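Local structure of choline kinase (Cryptosporidium parvum, 3MES) at residues L329-I334 with I355-V360. The protein probably phosphorylates choline and ethanolamine, binding a nucleotide and magnesium for the reaction. Residues are numbered along the deposited sequence; the frame is centred on the assembly and turned at random.
Sequences LRKLFI and IMTKAV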
ATOM      1  N   LEU B 329       6.650  -4.576 -15.708  1.00 18.05           N
ATOM      2  CA  LEU B 329       6.698  -4.287 -14.279  1.00 18.14           C
ATOM      3  C   LEU B 329       7.092  -2.836 -14.044  1.00 18.28           C
ATOM      4  O   LEU B 329       6.450  -2.125 -13.271  1.00 18.39           O
ATOM      5  CB  LEU B 329       7.689  -5.206 -13.561  1.00 18.08           C
ATOM      6  CG  LEU B 329       7.674  -5.039 -12.035  1.00 18.15           C
ATOM      7  CD1 LEU B 329       6.323  -5.464 -11.478  1.00 17.53           C
ATOM      8  CD2 LEU B 329       8.803  -5.813 -11.366  1.00 17.78           C
ATOM      9  N   ARG B 330       8.153  -2.405 -14.719  1.00 18.38           N
ATOM     10  CA  ARG B 330       8.640  -1.041 -14.593  1.00 18.57           C
ATOM     11  C   ARG B 330       7.528  -0.030 -14.881  1.00 18.73           C
ATOM     12  O   ARG B 330       7.340   0.930 -14.131  1.00 18.76           O
ATOM     13  CB  ARG B 330       9.845  -0.818 -15.519  1.00 18.50           C
ATOM     14  CG  ARG B 330      11.149  -1.432 -15.010  1.00 18.58           C
ATOM     15  CD  ARG B 330      12.046  -1.891 -16.163  1.00 19.03           C
ATOM     16  NE  ARG B 330      12.162  -0.870 -17.200  1.00 19.39           N
ATOM     17  CZ  ARG B 330      12.567  -1.100 -18.444  1.00 18.87           C
ATOM     18  NH1 ARG B 330      12.635  -0.099 -19.309  1.00 18.92           N
ATOM     19  NH2 ARG B 330      12.900  -2.325 -18.828  1.00 18.49           N
ATOM     20  N   LYS B 331       6.785  -0.259 -15.962  1.00 18.86           N
ATOM     21  CA  LYS B 331       5.694   0.637 -16.355  1.00 18.91           C
ATOM     22  C   LYS B 331       4.560   0.688 -15.335  1.00 18.75           C
ATOM     23  O   LYS B 331       3.935   1.729 -15.143  1.00 18.67           O
ATOM     24  CB  LYS B 331       5.139   0.243 -17.723  1.00 19.04           C
ATOM     25  CG  LYS B 331       6.135   0.401 -18.845  1.00 19.64           C
ATOM     26  CD  LYS B 331       5.440   0.448 -20.194  1.00 20.82           C
ATOM     27  CE  LYS B 331       6.447   0.687 -21.307  1.00 21.57           C
ATOM     28  NZ  LYS B 331       5.787   0.949 -22.618  1.00 22.30           N
ATOM     29  N   LEU B 332       4.281  -0.442 -14.694  1.00 18.72           N
ATOM     30  CA  LEU B 332       3.298  -0.467 -13.620  1.00 18.59           C
ATOM     31  C   LEU B 332       3.791   0.391 -12.460  1.00 18.37           C
ATOM     32  O   LEU B 332       3.042   1.187 -11.895  1.00 18.34           O
ATOM     33  CB  LEU B 332       3.040  -1.899 -13.156  1.00 18.72           C
ATOM     34  CG  LEU B 332       2.392  -2.806 -14.202  1.00 19.05           C
ATOM     35  CD1 LEU B 332       2.280  -4.236 -13.688  1.00 19.41           C
ATOM     36  CD2 LEU B 332       1.026  -2.263 -14.605  1.00 19.21           C
ATOM     37  N   PHE B 333       5.063   0.234 -12.115  1.00 18.19           N
ATOM     38  CA  PHE B 333       5.657   1.025 -11.048  1.00 17.98           C
ATOM     39  C   PHE B 333       5.485   2.506 -11.346  1.00 17.95           C
ATOM     40  O   PHE B 333       4.991   3.271 -10.515  1.00 17.93           O
ATOM     41  CB  PHE B 333       7.142   0.695 -10.904  1.00 17.86           C
ATOM     42  CG  PHE B 333       7.834   1.469  -9.816  1.00 17.91           C
ATOM     43  CD1 PHE B 333       8.068   0.893  -8.579  1.00 17.97           C
ATOM     44  CD2 PHE B 333       8.250   2.772 -10.031  1.00 18.05           C
ATOM     45  CE1 PHE B 333       8.707   1.600  -7.578  1.00 18.11           C
ATOM     46  CE2 PHE B 333       8.888   3.485  -9.034  1.00 17.90           C
ATOM     47  CZ  PHE B 333       9.118   2.899  -7.807  1.00 17.79           C
ATOM     48  N   ILE B 334       5.881   2.900 -12.551  1.00 17.78           N
ATOM     49  CA  ILE B 334       5.902   4.304 -12.925  1.00 17.60           C
ATOM     50  C   ILE B 334       4.505   4.900 -13.051  1.00 17.56           C
ATOM     51  O   ILE B 334       4.308   6.089 -12.800  1.00 17.70           O
ATOM     52  CB  ILE B 334       6.707   4.520 -14.221  1.00 17.65           C
ATOM     53  CG1 ILE B 334       8.192   4.261 -13.949  1.00 17.36           C
ATOM     54  CG2 ILE B 334       6.491   5.930 -14.755  1.00 17.55           C
ATOM     55  CD1 ILE B 334       9.039   4.192 -15.202  1.00 17.82           C
ATOM     56  N   ILE B 355       7.386   7.368 -22.118  1.00 21.39           N
ATOM     57  CA  ILE B 355       8.559   8.235 -22.165  1.00 20.92           C
ATOM     58  C   ILE B 355       9.404   8.135 -20.896  1.00 20.72           C
ATOM     59  O   ILE B 355      10.623   7.967 -20.964  1.00 20.71           O
ATOM     60  CB  ILE B 355       8.166   9.704 -22.389  1.00 20.83           C
ATOM     61  CG1 ILE B 355       7.668   9.912 -23.817  1.00 20.82           C
ATOM     62  CG2 ILE B 355       9.348  10.618 -22.111  1.00 20.74           C
ATOM     63  CD1 ILE B 355       7.327  11.350 -24.137  1.00 20.79           C
ATOM     64  N   MET B 356       8.753   8.243 -19.743  1.00 20.27           N
ATOM     65  CA  MET B 356       9.465   8.246 -18.471  1.00 20.01           C
ATOM     66  C   MET B 356      10.152   6.913 -18.205  1.00 19.91           C
ATOM     67  O   MET B 356      11.246   6.869 -17.644  1.00 19.86           O
ATOM     68  CB  MET B 356       8.526   8.598 -17.314  1.00 19.86           C
ATOM     69  CG  MET B 356       9.206   8.574 -15.956  1.00 19.38           C
ATOM     70  SD  MET B 356       8.183   9.238 -14.630  1.00 18.73           S
ATOM     71  CE  MET B 356       9.296   9.078 -13.235  1.00 19.11           C
ATOM     72  N   THR B 357       9.506   5.827 -18.610  1.00 19.78           N
ATOM     73  CA  THR B 357      10.071   4.502 -18.398  1.00 19.77           C
ATOM     74  C   THR B 357      11.428   4.357 -19.082  1.00 19.71           C
ATOM     75  O   THR B 357      12.376   3.840 -18.494  1.00 19.71           O
ATOM     76  CB  THR B 357       9.128   3.399 -18.897  1.00 19.76           C
ATOM     77  OG1 THR B 357       7.865   3.517 -18.232  1.00 19.81           O
ATOM     78  CG2 THR B 357       9.719   2.029 -18.609  1.00 19.62           C
ATOM     79  N   LYS B 358      11.521   4.819 -20.325  1.00 19.62           N
ATOM     80  CA  LYS B 358      12.766   4.707 -21.075  1.00 19.56           C
ATOM     81  C   LYS B 358      13.794   5.729 -20.595  1.00 19.29           C
ATOM     82  O   LYS B 358      14.998   5.480 -20.633  1.00 19.26           O
ATOM     83  CB  LYS B 358      12.510   4.836 -22.581  1.00 19.65           C
ATOM     84  CG  LYS B 358      11.979   6.190 -23.012  1.00 20.20           C
ATOM     85  CD  LYS B 358      11.113   6.083 -24.267  1.00 20.96           C
ATOM     86  CE  LYS B 358      11.922   5.658 -25.481  1.00 21.27           C
ATOM     87  NZ  LYS B 358      11.132   5.803 -26.740  1.00 21.91           N
ATOM     88  N   ALA B 359      13.310   6.877 -20.134  1.00 19.10           N
ATOM     89  CA  ALA B 359      14.184   7.903 -19.578  1.00 18.93           C
ATOM     90  C   ALA B 359      14.821   7.422 -18.277  1.00 18.78           C
ATOM     91  O   ALA B 359      16.007   7.652 -18.034  1.00 18.74           O
ATOM     92  CB  ALA B 359      13.413   9.197 -19.348  1.00 18.93           C
ATOM     93  N   VAL B 360      14.028   6.751 -17.446  1.00 18.47           N
ATOM     94  CA  VAL B 360      14.511   6.238 -16.168  1.00 18.29           C
ATOM     95  C   VAL B 360      15.638   5.230 -16.361  1.00 18.23           C
ATOM     96  O   VAL B 360      16.493   5.069 -15.490  1.00 18.20           O
ATOM     97  CB  VAL B 360      13.379   5.569 -15.361  1.00 18.21           C
ATOM     98  CG1 VAL B 360      13.954   4.777 -14.203  1.00 18.09           C
ATOM     99  CG2 VAL B 360      12.393   6.608 -14.866  1.00 17.82           C
TER
HETATM  100  O   HOH W   1      12.460   1.780 -16.378  1.00 18.30           O
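The guanidinium of R330 is the one flat group in this contact, and the methyl CG2 of T357 approaches it obliquely, 3.7 Å from NH1. The motif is a steep helix-helix crossing in the helical part of the kinase fold, between helices 327-342 and 351-362. The axes of the two short segments approach to 9.7 Å with 113° between their directions, and no direct hydrogen bond joins them. The guanidinium's link to the backbone opposite runs through a water: R330 NE donates to it at 2.8 Å, and the water donates in turn to T357 O at 3.0 Å. With chi2 at 148° and chi3 at 47°, the arginine chain bends twice, which turns NE toward this water.

T357 is the central residue: its CA lies 6.2 Å from the CA of K331, and its side chain is lodged among R330, K331 and I334. Its hydroxyl is hydrogen-bonded to V353 O, so its proton is used within its own helix, while I334 CD1 and K331 CG lie against the oxygen. K331 crosses the threonine at about a right angle, placing CG against OG1, and then runs on extended.

I334 makes the largest contribution from its helix, with two branches. CG2, anti to the backbone N, meets M356 SD at 3.7 Å, while the CG1 arm carries CD1 over T357 toward V360. Helix 294-303 backs this apolar side, with I298 against M356 and A299 against V360. On helix 327-342, L332 packs against L332 of the second subunit. The tightest approach between the segments is I334 CD1 to T357 OG1, 3.3 Å, with T357 CA only slightly farther from the same methyl.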